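Local coordinates for protein EreC (Klebsiella pneumoniae, PDB 6XCQ) that is an erythromycin esterase that probably confers macrolide resistance by hydrolysing the lactone ester and opening the antibiotic's ring, at residues E58-V63 against D337-A342; N93-E98 against K300-A305; D178-P183 against K226-S231; G154-N159 against S283-V288. The protein carries 1 engineered substitution. All blocks are in the same frame, centred on the assembly; numbering follows the deposited sequence.

Interaction 1: residues E58-V63 against D337-A342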
loop_
_atom_site.group_PDB
_atom_site.type_symbol
_atom_site.label_atom_id
_atom_site.label_comp_id
_atom_site.label_asym_id
_atom_site.label_seq_id
_atom_site.Cartn_x
_atom_site.Cartn_y
_atom_site.Cartn_z
ATOM N N GLU A 58 -13.279 13.161 -11.892
ATOM C CA GLU A 58 -13.374 13.137 -13.353
ATOM C C GLU A 58 -11.984 13.211 -13.966
ATOM O O GLU A 58 -11.170 14.064 -13.598
ATOM C CB GLU A 58 -14.216 14.307 -13.874
ATOM C CG GLU A 58 -15.564 14.489 -13.211
ATOM C CD GLU A 58 -16.273 15.777 -13.626
ATOM O OE1 GLU A 58 -17.525 15.796 -13.609
ATOM O OE2 GLU A 58 -15.579 16.764 -13.966
ATOM N N GLY A 59 -11.712 12.322 -14.910
ATOM C CA GLY A 59 -10.405 12.295 -15.516
ATOM C C GLY A 59 -9.342 11.601 -14.704
ATOM O O GLY A 59 -8.206 11.473 -15.181
ATOM N N ALA A 60 -9.664 11.154 -13.496
ATOM C CA ALA A 60 -8.734 10.354 -12.714
ATOM C C ALA A 60 -8.786 8.894 -13.158
ATOM O O ALA A 60 -9.860 8.340 -13.406
ATOM C CB ALA A 60 -9.064 10.465 -11.220
ATOM N N ARG A 61 -7.614 8.271 -13.267
ATOM C CA ARG A 61 -7.527 6.827 -13.390
ATOM C C ARG A 61 -6.895 6.158 -12.175
ATOM O O ARG A 61 -6.989 4.931 -12.046
ATOM C CB ARG A 61 -6.737 6.436 -14.648
ATOM C CG ARG A 61 -7.403 6.845 -15.950
ATOM C CD ARG A 61 -6.667 6.215 -17.117
ATOM N NE ARG A 61 -6.579 4.772 -16.941
ATOM C CZ ARG A 61 -5.751 3.978 -17.615
ATOM N NH1 ARG A 61 -4.918 4.489 -18.514
ATOM N NH2 ARG A 61 -5.740 2.677 -17.365
ATOM N N ILE A 62 -6.263 6.925 -11.287
ATOM C CA ILE A 62 -5.674 6.411 -10.050
ATOM C C ILE A 62 -6.148 7.305 -8.911
ATOM O O ILE A 62 -5.830 8.496 -8.894
ATOM C CB ILE A 62 -4.138 6.405 -10.104
ATOM C CG1 ILE A 62 -3.632 5.653 -11.342
ATOM C CG2 ILE A 62 -3.557 5.777 -8.857
ATOM C CD1 ILE A 62 -2.371 6.213 -11.883
ATOM N N VAL A 63 -6.901 6.742 -7.966
ATOM C CA VAL A 63 -7.342 7.476 -6.786
ATOM C C VAL A 63 -6.865 6.722 -5.551
ATOM O O VAL A 63 -7.199 5.543 -5.364
ATOM C CB VAL A 63 -8.865 7.678 -6.751
ATOM C CG1 VAL A 63 -9.272 8.319 -5.417
ATOM C CG2 VAL A 63 -9.308 8.580 -7.900
ATOM N N ASP A 337 -3.516 12.164 -14.016
ATOM C CA ASP A 337 -4.705 11.391 -13.672
ATOM C C ASP A 337 -4.577 10.669 -12.323
ATOM O O ASP A 337 -5.269 9.674 -12.094
ATOM C CB ASP A 337 -5.002 10.385 -14.784
ATOM C CG ASP A 337 -3.850 9.426 -15.021
ATOM O OD1 ASP A 337 -2.838 9.535 -14.302
ATOM O OD2 ASP A 337 -3.948 8.559 -15.920
ATOM N N TYR A 338 -3.692 11.134 -11.444
ATOM C CA TYR A 338 -3.568 10.618 -10.086
ATOM C C TYR A 338 -4.210 11.591 -9.109
ATOM O O TYR A 338 -3.971 12.800 -9.189
ATOM C CB TYR A 338 -2.101 10.412 -9.703
ATOM C CG TYR A 338 -1.903 10.034 -8.247
ATOM C CD1 TYR A 338 -2.408 8.845 -7.746
ATOM C CD2 TYR A 338 -1.197 10.861 -7.380
ATOM C CE1 TYR A 338 -2.218 8.490 -6.400
ATOM C CE2 TYR A 338 -0.999 10.513 -6.050
ATOM C CZ TYR A 338 -1.514 9.333 -5.567
ATOM O OH TYR A 338 -1.335 9.001 -4.237
ATOM N N ARG A 339 -5.010 11.061 -8.177
ATOM C CA ARG A 339 -5.580 11.849 -7.086
ATOM C C ARG A 339 -5.331 11.128 -5.768
ATOM O O ARG A 339 -5.356 9.895 -5.722
ATOM C CB ARG A 339 -7.094 12.069 -7.268
ATOM C CG ARG A 339 -7.517 12.570 -8.652
ATOM C CD ARG A 339 -7.173 14.039 -8.915
ATOM N NE ARG A 339 -7.730 14.423 -10.215
ATOM C CZ ARG A 339 -7.053 14.442 -11.366
ATOM N NH1 ARG A 339 -5.758 14.142 -11.397
ATOM N NH2 ARG A 339 -7.674 14.766 -12.494
ATOM N N ALA A 340 -5.101 11.898 -4.696
ATOM C CA ALA A 340 -4.784 11.349 -3.376
ATOM C C ALA A 340 -5.735 11.926 -2.333
ATOM O O ALA A 340 -5.788 13.146 -2.147
ATOM C CB ALA A 340 -3.336 11.664 -2.984
ATOM N N ILE A 341 -6.449 11.059 -1.629
ATOM C CA ILE A 341 -7.353 11.482 -0.567
ATOM C C ILE A 341 -6.772 10.993 0.759
ATOM O O ILE A 341 -6.707 9.783 1.013
ATOM C CB ILE A 341 -8.778 10.962 -0.789
ATOM C CG1 ILE A 341 -9.228 11.260 -2.231
ATOM C CG2 ILE A 341 -9.722 11.588 0.246
ATOM C CD1 ILE A 341 -10.642 10.835 -2.556
ATOM N N ALA A 342 -6.288 11.925 1.576
ATOM C CA ALA A 342 -5.820 11.594 2.917
ATOM C C ALA A 342 -6.997 11.379 3.865
ATOM O O ALA A 342 -8.048 12.003 3.716
ATOM C CB ALA A 342 -4.929 12.699 3.469
HETATM O O HOH W 1 -10.315 16.080 -12.500
#
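Ile-62 and Val-63 lie beside Tyr-338 and Arg-339 as neighbouring parallel strands of the mixed sheet in this alpha/beta esterase, and the contact shows how a sheet edge can be tight where backbones bond, 61-63 with 337-339, and looser on the exposed side at 58-59. In the tight part, Asp-337 O accepts two backbone amides: Arg-61 N at 3.0 Å, on a lone pair in the carbonyl plane, and Ile-62 N at 3.0 Å, nearly along the C=O axis. The ladder continues as Arg-339 N donates to Ile-62 O at 2.8 Å. On one face, Ile-62 turns CG2 anti to its own backbone N, which sets that methyl at the edge of the Tyr-338 ring, 3.5 Å from CD1; the two side chains cross at about a right angle. Helix 279-295 covers this face through Val-289 and Val-293. Asp-337 and Arg-61 run alongside each other with their planes 84° apart, but their charged ends part: the carboxylate bridges to Arg-333, the guanidinium bonds Val-299 O.

On the other face Val-63 CG1 meets Ile-341 CD1 at 4.0 Å. The packing then opens toward exposed Glu-58 and Gly-59, spanned by Arg-339. A bend at chi2 (-73°) folds its chain back across Ala-60, whose CB lies 3.7 Å from Arg-339 CG and under the rim of one guanidinium face. NE bonds Leu-56 O, and NH1 reaches Tyr-338 O from above the carbonyl plane. Arg-339 NH2 donates to a water oxygen at 2.9 Å, in the guanidinium plane.

Interaction 2: residues N93-E98 against K300-A305; sequences NAIGLE and KIILLA
From Ala-94 beside Ile-301 to Gly-96 beside Leu-303, two parallel strands run in register, their axes approaching to 4.4 Å with 24° between directions. The bonds pass back and forth: Ile-302 N to Ala-94 O and Gly-96 N to Ile-302 O, each 2.8 Å, then Leu-304 N to Gly-96 O, almost straight. At the start of the ladder Lys-300 O takes the amides of both Asn-93 and Ala-94. The Asn-93 side chain extends the pairing by one rung: with chi1 at 51° its carboxamide swings across the gap, and OD1 receives Lys-300 N at 2.9 Å, while ND2 bonds Asp-298 O.

The two faces are filled differently. On one, Gly-96 has no side chain, and Ile-301 uses the room, laying CD1 3.8 Å from Gly-96 N. On the other, Leu-304 CD1 touches two branches of the partner strand, 3.9 Å from Ile-95 CG2 and 3.8 Å from Leu-97 CD2, under helix 126-146. Beyond the strands, Glu-98 stretches over Ala-305, where OE1 rests 3.4 Å from CA; OE2 is salt-bridged to Arg-281. Such a hydrophobic parallel pair, with polar groups gathering past its C-terminal end, is typical of the central sheet of an alpha/beta fold.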
loop_
_atom_site.group_PDB
_atom_site.type_symbol
_atom_site.label_atom_id
_atom_site.label_comp_id
_atom_site.label_asym_id
_atom_site.label_seq_id
_atom_site.Cartn_x
_atom_site.Cartn_y
_atom_site.Cartn_z
ATOM N N ASN A 93 -12.558 -0.044 -11.257
ATOM C CA ASN A 93 -12.650 -1.479 -11.513
ATOM C C ASN A 93 -11.467 -2.272 -10.968
ATOM O O ASN A 93 -11.387 -3.481 -11.206
ATOM C CB ASN A 93 -12.783 -1.732 -13.016
ATOM C CG ASN A 93 -11.728 -1.014 -13.811
ATOM O OD1 ASN A 93 -10.577 -0.914 -13.385
ATOM N ND2 ASN A 93 -12.110 -0.497 -14.977
ATOM N N ALA A 94 -10.551 -1.636 -10.243
ATOM C CA ALA A 94 -9.441 -2.345 -9.634
ATOM C C ALA A 94 -9.113 -1.700 -8.288
ATOM O O ALA A 94 -9.373 -0.514 -8.074
ATOM C CB ALA A 94 -8.208 -2.353 -10.554
ATOM N N ILE A 95 -8.545 -2.499 -7.387
ATOM C CA ILE A 95 -8.076 -2.047 -6.080
ATOM C C ILE A 95 -6.645 -2.526 -5.896
ATOM O O ILE A 95 -6.360 -3.716 -6.065
ATOM C CB ILE A 95 -8.960 -2.585 -4.943
ATOM C CG1 ILE A 95 -10.387 -2.023 -5.070
ATOM C CG2 ILE A 95 -8.361 -2.223 -3.580
ATOM C CD1 ILE A 95 -11.254 -2.317 -3.882
ATOM N N GLY A 96 -5.753 -1.618 -5.527
ATOM C CA GLY A 96 -4.365 -1.960 -5.259
ATOM C C GLY A 96 -4.095 -1.924 -3.766
ATOM O O GLY A 96 -4.575 -1.031 -3.067
ATOM N N LEU A 97 -3.320 -2.895 -3.291
ATOM C CA LEU A 97 -3.011 -3.037 -1.876
ATOM C C LEU A 97 -1.506 -3.073 -1.658
ATOM O O LEU A 97 -0.735 -3.487 -2.534
ATOM C CB LEU A 97 -3.622 -4.329 -1.302
ATOM C CG LEU A 97 -5.073 -4.640 -1.666
ATOM C CD1 LEU A 97 -5.395 -6.076 -1.314
ATOM C CD2 LEU A 97 -6.008 -3.697 -0.916
ATOM N N GLU A 98 -1.097 -2.687 -0.448
ATOM C CA GLU A 98 0.282 -2.867 0.006
ATOM C C GLU A 98 0.544 -4.340 0.349
ATOM O O GLU A 98 0.746 -4.730 1.500
ATOM C CB GLU A 98 0.574 -1.981 1.213
ATOM C CG GLU A 98 0.456 -0.484 0.974
ATOM C CD GLU A 98 0.830 0.307 2.222
ATOM O OE1 GLU A 98 -0.070 0.854 2.910
ATOM O OE2 GLU A 98 2.037 0.369 2.528
ATOM N N LYS A 300 -9.161 1.550 -13.956
ATOM C CA LYS A 300 -9.258 2.685 -13.045
ATOM C C LYS A 300 -9.104 2.117 -11.639
ATOM O O LYS A 300 -9.971 1.380 -11.163
ATOM C CB LYS A 300 -10.580 3.426 -13.235
ATOM C CG LYS A 300 -10.710 4.040 -14.639
ATOM C CD LYS A 300 -12.110 4.590 -14.898
ATOM C CE LYS A 300 -12.397 5.770 -14.019
ATOM N NZ LYS A 300 -13.614 6.515 -14.440
ATOM N N ILE A 301 -7.984 2.412 -10.993
ATOM C CA ILE A 301 -7.560 1.686 -9.806
ATOM C C ILE A 301 -7.696 2.575 -8.567
ATOM O O ILE A 301 -7.409 3.776 -8.604
ATOM C CB ILE A 301 -6.119 1.148 -9.970
ATOM C CG1 ILE A 301 -5.753 0.248 -8.781
ATOM C CG2 ILE A 301 -5.122 2.270 -10.195
ATOM C CD1 ILE A 301 -4.576 -0.669 -9.064
ATOM N N ILE A 302 -8.167 1.974 -7.478
ATOM C CA ILE A 302 -8.243 2.609 -6.164
ATOM C C ILE A 302 -7.068 2.075 -5.356
ATOM O O ILE A 302 -6.958 0.860 -5.159
ATOM C CB ILE A 302 -9.574 2.282 -5.469
ATOM C CG1 ILE A 302 -10.771 2.581 -6.383
ATOM C CG2 ILE A 302 -9.692 2.994 -4.131
ATOM C CD1 ILE A 302 -12.102 1.981 -5.827
ATOM N N LEU A 303 -6.171 2.951 -4.899
ATOM C CA LEU A 303 -4.994 2.506 -4.150
ATOM C C LEU A 303 -5.277 2.647 -2.659
ATOM O O LEU A 303 -5.587 3.746 -2.192
ATOM C CB LEU A 303 -3.748 3.313 -4.519
ATOM C CG LEU A 303 -3.355 3.355 -5.993
ATOM C CD1 LEU A 303 -2.057 4.178 -6.153
ATOM C CD2 LEU A 303 -3.198 1.926 -6.508
ATOM N N LEU A 304 -5.163 1.545 -1.916
ATOM C CA LEU A 304 -5.395 1.547 -0.469
ATOM C C LEU A 304 -4.020 1.529 0.185
ATOM O O LEU A 304 -3.400 0.474 0.349
ATOM C CB LEU A 304 -6.248 0.342 -0.052
ATOM C CG LEU A 304 -7.658 0.194 -0.640
ATOM C CD1 LEU A 304 -8.434 -0.940 0.070
ATOM C CD2 LEU A 304 -8.431 1.515 -0.544
ATOM N N ALA A 305 -3.503 2.709 0.508
ATOM C CA ALA A 305 -2.187 2.787 1.121
ATOM C C ALA A 305 -2.211 3.868 2.196
ATOM O O ALA A 305 -3.195 4.589 2.352
ATOM C CB ALA A 305 -1.103 3.050 0.070
#

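Interaction 3: residues D178-P183 against K226-S231; sequences DHLIKP and KLRLAS
Asp-178, the first residue to leave helix 164-177, is gripped side-on by Arg-228 through NE and NH2, the two side chains coming from opposite directions. Its carboxylate is carried outward by a first torsion that sets CG anti to the backbone N (chi1 -175°). Each oxygen presents its syn lone pair: OD2 takes Arg-228 NE at 2.9 Å and OD1 takes Arg-228 NH2 at 3.0 Å, both bonds nearly straight. The two flat groups are only 15° from coplanar, so the paired bonds fix the rotation of both. Leu-229 CD2 borders the same carboxylate, 4.2 Å from OD2.

The backbone then enters a short 3-10 turn, 179-181, and Leu-180 crosses the arginine at about a right angle, its CD1 3.7 Å from Arg-228 NH2. Ile-181, at the N-cap position of helix 182-191, closes the contact. Its side chain slides past the arginine in the opposite direction, bringing CD1 to 3.7 Å from Arg-228 CD, and it also touches Arg-224 and Leu-225 one turn back on helix 212-231. The arginine reaches this far because its chain is extended from CG to NE: CD packs on Ile-181 while NE and NH2 pair with the acid. The bridge joins the turn between helices 164-177 and 182-191 to the C-terminal end of helix 212-231, a salt bridge from an interhelical turn to a neighbouring helix at the periphery of the helical part of the fold.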
loop_
_atom_site.group_PDB
_atom_site.type_symbol
_atom_site.label_atom_id
_atom_site.label_comp_id
_atom_site.label_asym_id
_atom_site.label_seq_id
_atom_site.Cartn_x
_atom_site.Cartn_y
_atom_site.Cartn_z
ATOM N N ASP A 178 13.570 -20.445 -20.062
ATOM C CA ASP A 178 15.008 -20.199 -20.139
ATOM C C ASP A 178 15.734 -21.129 -19.176
ATOM O O ASP A 178 16.349 -20.689 -18.195
ATOM C CB ASP A 178 15.323 -18.715 -19.857
ATOM C CG ASP A 178 16.814 -18.364 -20.044
ATOM O OD1 ASP A 178 17.523 -18.984 -20.861
ATOM O OD2 ASP A 178 17.297 -17.447 -19.364
ATOM N N HIS A 179 15.657 -22.433 -19.450
ATOM C CA HIS A 179 16.193 -23.422 -18.520
ATOM C C HIS A 179 17.693 -23.273 -18.297
ATOM O O HIS A 179 18.193 -23.706 -17.252
ATOM C CB HIS A 179 15.876 -24.840 -19.012
ATOM C CG HIS A 179 16.076 -25.894 -17.968
ATOM N ND1 HIS A 179 17.318 -26.404 -17.652
ATOM C CD2 HIS A 179 15.194 -26.522 -17.152
ATOM C CE1 HIS A 179 17.192 -27.303 -16.692
ATOM N NE2 HIS A 179 15.913 -27.397 -16.373
ATOM N N LEU A 180 18.409 -22.632 -19.228
ATOM C CA LEU A 180 19.848 -22.414 -19.078
ATOM C C LEU A 180 20.197 -21.680 -17.790
ATOM O O LEU A 180 21.302 -21.848 -17.265
ATOM C CB LEU A 180 20.387 -21.616 -20.265
ATOM C CG LEU A 180 20.464 -22.346 -21.608
ATOM C CD1 LEU A 180 20.740 -21.358 -22.741
ATOM C CD2 LEU A 180 21.513 -23.436 -21.540
ATOM N N ILE A 181 19.298 -20.844 -17.277
ATOM C CA ILE A 181 19.602 -20.045 -16.095
ATOM C C ILE A 181 18.888 -20.577 -14.854
ATOM O O ILE A 181 18.926 -19.943 -13.792
ATOM C CB ILE A 181 19.300 -18.550 -16.345
ATOM C CG1 ILE A 181 20.140 -17.659 -15.425
ATOM C CG2 ILE A 181 17.804 -18.230 -16.205
ATOM C CD1 ILE A 181 21.526 -17.383 -15.939
ATOM N N LYS A 182 18.262 -21.749 -14.952
ATOM C CA LYS A 182 17.599 -22.339 -13.790
ATOM C C LYS A 182 18.540 -22.709 -12.645
ATOM O O LYS A 182 18.126 -22.560 -11.481
ATOM C CB LYS A 182 16.788 -23.562 -14.229
ATOM C CG LYS A 182 16.206 -24.375 -13.083
ATOM C CD LYS A 182 14.689 -24.428 -13.141
ATOM C CE LYS A 182 14.147 -25.612 -12.358
ATOM N NZ LYS A 182 14.620 -25.630 -10.946
ATOM N N PRO A 183 19.762 -23.213 -12.866
ATOM C CA PRO A 183 20.644 -23.446 -11.706
ATOM C C PRO A 183 20.929 -22.172 -10.927
ATOM O O PRO A 183 20.984 -22.186 -9.692
ATOM C CB PRO A 183 21.921 -24.014 -12.341
ATOM C CG PRO A 183 21.503 -24.541 -13.661
ATOM C CD PRO A 183 20.379 -23.678 -14.124
ATOM N N LYS A 226 18.439 -10.168 -14.039
ATOM C CA LYS A 226 17.636 -9.079 -14.581
ATOM C C LYS A 226 18.129 -8.650 -15.953
ATOM O O LYS A 226 17.329 -8.367 -16.854
ATOM C CB LYS A 226 17.702 -7.891 -13.635
ATOM C CG LYS A 226 16.838 -6.717 -14.037
ATOM C CD LYS A 226 17.103 -5.549 -13.106
ATOM C CE LYS A 226 17.079 -4.229 -13.849
ATOM N NZ LYS A 226 15.703 -3.687 -13.929
ATOM N N LEU A 227 19.445 -8.538 -16.107
ATOM C CA LEU A 227 20.012 -8.083 -17.374
ATOM C C LEU A 227 19.947 -9.173 -18.443
ATOM O O LEU A 227 19.768 -8.871 -19.629
ATOM C CB LEU A 227 21.456 -7.624 -17.152
ATOM C CG LEU A 227 21.730 -6.162 -16.756
ATOM C CD1 LEU A 227 20.737 -5.638 -15.759
ATOM C CD2 LEU A 227 23.145 -6.013 -16.213
ATOM N N ARG A 228 20.081 -10.437 -18.055
ATOM C CA ARG A 228 19.935 -11.504 -19.037
ATOM C C ARG A 228 18.511 -11.543 -19.582
ATOM O O ARG A 228 18.304 -11.616 -20.800
ATOM C CB ARG A 228 20.321 -12.856 -18.437
ATOM C CG ARG A 228 20.094 -14.003 -19.435
ATOM C CD ARG A 228 20.440 -15.380 -18.866
ATOM N NE ARG A 228 20.002 -16.467 -19.745
ATOM C CZ ARG A 228 20.693 -16.926 -20.792
ATOM N NH1 ARG A 228 21.859 -16.379 -21.129
ATOM N NH2 ARG A 228 20.202 -17.919 -21.527
ATOM N N LEU A 229 17.513 -11.446 -18.699
ATOM C CA LEU A 229 16.129 -11.551 -19.154
ATOM C C LEU A 229 15.766 -10.402 -20.075
ATOM O O LEU A 229 15.099 -10.601 -21.096
ATOM C CB LEU A 229 15.168 -11.583 -17.963
ATOM C CG LEU A 229 14.780 -12.961 -17.422
ATOM C CD1 LEU A 229 13.631 -13.559 -18.207
ATOM C CD2 LEU A 229 15.968 -13.901 -17.435
ATOM N N ALA A 230 16.163 -9.179 -19.714
ATOM C CA ALA A 230 15.857 -8.048 -20.580
ATOM C C ALA A 230 16.554 -8.195 -21.931
ATOM O O ALA A 230 15.987 -7.837 -22.971
ATOM C CB ALA A 230 16.255 -6.742 -19.898
ATOM N N SER A 231 17.777 -8.729 -21.936
ATOM C CA SER A 231 18.501 -8.866 -23.196
ATOM C C SER A 231 17.837 -9.883 -24.119
ATOM O O SER A 231 17.939 -9.756 -25.348
ATOM C CB SER A 231 19.960 -9.245 -22.921
ATOM O OG SER A 231 20.107 -10.637 -22.696
#

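Interaction 4: residues G154-N159 against S283-V288; sequences GIDLPN and SYMAGV
Met-285 and Ile-155 bring helix 279-295 against the loop that leaves strand 151-154, and the methionine can be read atom by atom. Met-285 CB lies 3.6 Å from Ile-155 O. Met-285 CG, swung anti to the carbonyl carbon (chi1 -72°), is closer to Ile-155 O at 3.2 Å and also abuts Asp-156 OD1. Met-285 SD faces the carboxylate, 3.7 Å from Asp-156 CG, with Ile-155 CG1 at 4.2 Å; the bend at chi3 turns CE away from the acid. Ile-155 O is buried without a hydrogen-bond partner in the model, and the CA-H of Met-285 makes a weak polar contact with it, the angle at hydrogen being 151°.

Tyr-284, one residue earlier, is held on both faces of its ring. Leu-157 CD2 sits over the centre of one face in a CH-pi contact, 3.7 Å from the centroid and 12° off the normal, while Val-288 CG2 covers the opposite face nearer the rim. The ring's edge points at the loop backbone, where CE2 lies 3.5 Å from Asp-156 C. Asp-156 OD2 is salt-bridged to Arg-281, which thereby links the segments just past strands 94-97 and 151-154. A propanediol, probably from the crystallisation liquor, lies about 3 Å from the Tyr-284 side chain (nearest atoms) and may mark a pocket. A loop at the C-terminal end of a parallel strand, packed on a flanking helix, is a recurrent element of alpha/beta folds.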
loop_
_atom_site.group_PDB
_atom_site.type_symbol
_atom_site.label_atom_id
_atom_site.label_comp_id
_atom_site.label_asym_id
_atom_site.label_seq_id
_atom_site.Cartn_x
_atom_site.Cartn_y
_atom_site.Cartn_z
ATOM N N GLY A 154 -1.642 -6.429 -6.138
ATOM C CA GLY A 154 -0.663 -6.135 -5.116
ATOM C C GLY A 154 0.340 -5.186 -5.729
ATOM O O GLY A 154 1.001 -5.538 -6.712
ATOM N N ILE A 155 0.436 -3.956 -5.222
ATOM C CA ILE A 155 1.335 -2.987 -5.827
ATOM C C ILE A 155 2.681 -2.947 -5.129
ATOM O O ILE A 155 3.538 -2.129 -5.491
ATOM C CB ILE A 155 0.715 -1.574 -5.855
ATOM C CG1 ILE A 155 0.558 -1.037 -4.439
ATOM C CG2 ILE A 155 -0.619 -1.567 -6.598
ATOM C CD1 ILE A 155 0.147 0.417 -4.377
ATOM N N ASP A 156 2.898 -3.805 -4.143
ATOM C CA ASP A 156 4.024 -3.697 -3.229
ATOM C C ASP A 156 4.992 -4.851 -3.438
ATOM O O ASP A 156 4.721 -5.795 -4.177
ATOM C CB ASP A 156 3.529 -3.718 -1.779
ATOM C CG ASP A 156 4.449 -2.984 -0.810
ATOM O OD1 ASP A 156 5.595 -2.623 -1.173
ATOM O OD2 ASP A 156 4.001 -2.773 0.336
ATOM N N LEU A 157 6.117 -4.774 -2.735
ATOM C CA LEU A 157 6.905 -5.960 -2.410
ATOM C C LEU A 157 6.056 -6.897 -1.560
ATOM O O LEU A 157 5.028 -6.464 -1.020
ATOM C CB LEU A 157 8.163 -5.554 -1.649
ATOM C CG LEU A 157 8.956 -4.450 -2.337
ATOM C CD1 LEU A 157 10.020 -3.914 -1.405
ATOM C CD2 LEU A 157 9.577 -5.000 -3.624
ATOM N N PRO A 158 6.435 -8.169 -1.395
ATOM C CA PRO A 158 5.800 -8.965 -0.338
ATOM C C PRO A 158 5.887 -8.204 0.976
ATOM O O PRO A 158 6.981 -7.791 1.387
ATOM C CB PRO A 158 6.623 -10.267 -0.328
ATOM C CG PRO A 158 7.897 -9.916 -0.985
ATOM C CD PRO A 158 7.512 -8.928 -2.055
ATOM N N ASN A 159 4.745 -7.952 1.621
ATOM C CA ASN A 159 4.822 -7.126 2.826
ATOM C C ASN A 159 5.514 -7.852 3.976
ATOM O O ASN A 159 5.683 -7.275 5.059
ATOM C CB ASN A 159 3.432 -6.614 3.225
ATOM C CG ASN A 159 2.423 -7.718 3.457
ATOM O OD1 ASN A 159 2.755 -8.806 3.912
ATOM N ND2 ASN A 159 1.158 -7.419 3.169
ATOM N N SER A 283 9.133 3.889 -4.511
ATOM C CA SER A 283 9.282 4.058 -5.954
ATOM C C SER A 283 8.990 2.753 -6.690
ATOM O O SER A 283 8.497 2.783 -7.815
ATOM C CB SER A 283 10.681 4.579 -6.308
ATOM O OG SER A 283 11.687 3.599 -6.125
ATOM N N TYR A 284 9.273 1.609 -6.062
ATOM C CA TYR A 284 8.805 0.337 -6.601
ATOM C C TYR A 284 7.293 0.335 -6.780
ATOM O O TYR A 284 6.789 0.054 -7.873
ATOM C CB TYR A 284 9.230 -0.815 -5.690
ATOM C CG TYR A 284 8.695 -2.132 -6.173
ATOM C CD1 TYR A 284 9.349 -2.830 -7.182
ATOM C CD2 TYR A 284 7.520 -2.668 -5.650
ATOM C CE1 TYR A 284 8.866 -4.034 -7.649
ATOM C CE2 TYR A 284 7.030 -3.876 -6.105
ATOM C CZ TYR A 284 7.710 -4.555 -7.108
ATOM O OH TYR A 284 7.242 -5.755 -7.583
ATOM N N MET A 285 6.549 0.635 -5.704
ATOM C CA MET A 285 5.089 0.694 -5.789
ATOM C C MET A 285 4.611 1.617 -6.910
ATOM O O MET A 285 3.701 1.261 -7.669
ATOM C CB MET A 285 4.506 1.148 -4.445
ATOM C CG MET A 285 4.625 0.065 -3.386
ATOM S SD MET A 285 3.628 0.422 -1.942
ATOM C CE MET A 285 4.617 1.733 -1.309
ATOM N N ALA A 286 5.198 2.818 -7.018
ATOM C CA ALA A 286 4.808 3.735 -8.088
ATOM C C ALA A 286 5.062 3.117 -9.457
ATOM O O ALA A 286 4.255 3.278 -10.380
ATOM C CB ALA A 286 5.562 5.061 -7.975
ATOM N N GLY A 287 6.185 2.415 -9.599
ATOM C CA GLY A 287 6.474 1.728 -10.848
ATOM C C GLY A 287 5.447 0.666 -11.198
ATOM O O GLY A 287 4.997 0.579 -12.343
ATOM N N VAL A 288 5.065 -0.165 -10.222
ATOM C CA VAL A 288 4.086 -1.217 -10.516
ATOM C C VAL A 288 2.763 -0.600 -10.958
ATOM O O VAL A 288 2.158 -1.050 -11.936
ATOM C CB VAL A 288 3.908 -2.166 -9.312
ATOM C CG1 VAL A 288 2.723 -3.087 -9.526
ATOM C CG2 VAL A 288 5.162 -2.999 -9.074
#

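In the fold
Starting from the N terminus, the chain passes 58-63, 93-98, 154-159 and 178-183, then meets their partners in reverse order: 226-231, 283-288, 300-305 and 337-342. The four loops therefore sit one within another and none cross. Interaction 3 closes the innermost, among the outlying helices; interaction 4 brings the chain back beside the sheet, and interactions 2 and 1 close the wider loops within the sheet itself. Strands 62-65 and 301-304 are neighbours, so interactions 1 and 2 touch, their centres 11 Å apart. Interaction 4 adjoins interaction 2 through Leu-97 and Ile-155, whereas interaction 3 stands apart, its centre about 31 Å from that of interaction 2.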